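PDB 1RZ3: Rbstp0775 protein from Geobacillus stearothermophilus, which is of unknown function but probably acts as an ATP-binding kinase, possibly a uridine kinase, of the phosphoribulokinase/uridine kinase family. Local coordinates for residues Gln41-Leu46 with Val53-Met58. Numbering follows the deposited sequence.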
# COMPACT_ATOMS: atom_id res chain seq x y z
N GLN A 41 12.57 -3.97 -3.40
CA GLN A 41 13.97 -3.57 -3.54
C GLN A 41 14.38 -2.63 -2.41
O GLN A 41 15.49 -2.73 -1.88
CB GLN A 41 14.20 -2.89 -4.88
CG GLN A 41 14.01 -3.82 -6.07
CD GLN A 41 14.51 -3.21 -7.36
OE1 GLN A 41 14.01 -2.18 -7.82
NE2 GLN A 41 15.50 -3.85 -7.97
N LEU A 42 13.49 -1.72 -2.04
CA LEU A 42 13.78 -0.77 -0.97
C LEU A 42 13.95 -1.50 0.37
O LEU A 42 14.90 -1.24 1.10
CB LEU A 42 12.65 0.26 -0.86
CG LEU A 42 12.91 1.42 0.10
CD1 LEU A 42 14.17 2.17 -0.31
CD2 LEU A 42 11.71 2.36 0.09
N SER A 43 13.04 -2.41 0.68
CA SER A 43 13.12 -3.15 1.93
C SER A 43 14.41 -3.97 1.98
O SER A 43 15.03 -4.09 3.04
CB SER A 43 11.90 -4.08 2.09
OG SER A 43 11.85 -5.03 1.04
N GLN A 44 14.80 -4.51 0.84
CA GLN A 44 16.02 -5.30 0.76
C GLN A 44 17.24 -4.44 1.09
O GLN A 44 18.09 -4.82 1.89
CB GLN A 44 16.17 -5.89 -0.65
CG GLN A 44 17.33 -6.86 -0.81
CD GLN A 44 17.28 -7.99 0.20
OE1 GLN A 44 17.45 -7.78 1.40
NE2 GLN A 44 17.04 -9.21 -0.29
N THR A 45 17.31 -3.27 0.47
CA THR A 45 18.41 -2.34 0.70
C THR A 45 18.47 -1.91 2.17
O THR A 45 19.55 -1.79 2.76
CB THR A 45 18.27 -1.10 -0.20
OG1 THR A 45 18.11 -1.53 -1.56
CG2 THR A 45 19.49 -0.21 -0.09
N LEU A 46 17.31 -1.67 2.76
CA LEU A 46 17.24 -1.26 4.16
C LEU A 46 17.78 -2.35 5.08
O LEU A 46 18.52 -2.07 6.03
CB LEU A 46 15.80 -0.89 4.54
CG LEU A 46 15.29 0.44 3.96
CD1 LEU A 46 13.79 0.55 4.13
CD2 LEU A 46 15.99 1.60 4.67
N VAL A 53 12.83 -4.90 8.48
CA VAL A 53 11.63 -4.39 7.81
C VAL A 53 10.58 -5.48 7.55
O VAL A 53 10.91 -6.55 7.03
CB VAL A 53 11.99 -3.75 6.45
CG1 VAL A 53 10.74 -3.13 5.81
CG2 VAL A 53 13.08 -2.70 6.63
N CYS A 54 9.33 -5.18 7.91
CA CYS A 54 8.20 -6.09 7.69
C CYS A 54 7.42 -5.44 6.54
O CYS A 54 7.13 -4.24 6.58
CB CYS A 54 7.34 -6.17 8.95
SG CYS A 54 5.88 -7.24 8.81
N VAL A 55 7.07 -6.22 5.52
CA VAL A 55 6.36 -5.68 4.36
C VAL A 55 4.96 -6.24 4.15
O VAL A 55 4.73 -7.44 4.29
CB VAL A 55 7.17 -5.94 3.06
CG1 VAL A 55 6.50 -5.25 1.89
CG2 VAL A 55 8.61 -5.46 3.23
N PHE A 56 4.02 -5.35 3.81
CA PHE A 56 2.63 -5.72 3.53
C PHE A 56 2.32 -5.25 2.12
O PHE A 56 2.80 -4.20 1.69
CB PHE A 56 1.67 -5.04 4.51
CG PHE A 56 1.67 -5.64 5.88
CD1 PHE A 56 0.91 -6.77 6.17
CD2 PHE A 56 2.45 -5.09 6.89
CE1 PHE A 56 0.93 -7.34 7.45
CE2 PHE A 56 2.47 -5.64 8.17
CZ PHE A 56 1.71 -6.77 8.45
N HIS A 57 1.52 -6.03 1.39
CA HIS A 57 1.14 -5.70 0.02
C HIS A 57 -0.38 -5.66 0.01
O HIS A 57 -1.03 -6.69 0.17
CB HIS A 57 1.65 -6.78 -0.94
CG HIS A 57 3.14 -6.96 -0.91
ND1 HIS A 57 4.00 -6.16 -1.62
CD2 HIS A 57 3.91 -7.85 -0.25
CE1 HIS A 57 5.24 -6.54 -1.40
NE2 HIS A 57 5.22 -7.57 -0.57
N MSE A 58 -0.96 -4.47 -0.17
CA MSE A 58 -2.41 -4.35 -0.12
C MSE A 58 -3.22 -5.20 -1.08
O MSE A 58 -4.38 -5.51 -0.80
CB MSE A 58 -2.84 -2.89 -0.24
CG MSE A 58 -2.32 -2.00 0.89
SE MSE A 58 -2.58 -2.73 2.67
CE MSE A 58 -4.52 -2.70 2.72
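The single hydroxyl proton of Ser43 OG is shared between, or alternates between, the backbone carbonyls of Asn40, its stronger partner, and Ala39, about one turn back in its own helix, while the methylene that carries the hydroxyl rests on Val53 and Val55. This contact belongs to a beta-alpha-beta crossover of the P-loop NTPase fold: helix 35-48, whose first residues complete a probable Walker A motif, leads into strand 53-57, an outermost strand of the parallel sheet, with strand 127-132 lying between it and strand 23-29. The helix segment runs almost antiparallel to the strand, at 171°, with their axes 9.0 Å apart. At the small Ser43 side chain the CA atoms of Ser43 and Val53 approach to 6.2 Å. Ser43 OG sits between the backbone N and carbonyl carbon (chi1 61°), a rotamer that turns the oxygen back to the helix carbonyls. Ser43 CB then meets Val55 CG2 at 3.7 Å and Val53 CG1 at 4.0 Å, so both valines of this strand face touch one methylene. One turn further on, Leu46 passes slantwise over the other branch of Val53, whose CG2 is 3.9 Å from Leu46 CB, with Leu46 CD1 slightly farther off. Leu46 also touches Met129 of the neighbouring strand and Cys11 of helix 3-15, which joins this apolar contact to the wider core. No hydrogen bond links the two segments, but Arg47, next in the helix, donates from NH2 to Val53 O. Within the helix, Gln41 O accepts from Thr45 N, and Thr45 OG1, 2.9 Å from Gln41 O, approaches from the opposite face, tilted 32° out of the carbonyl plane.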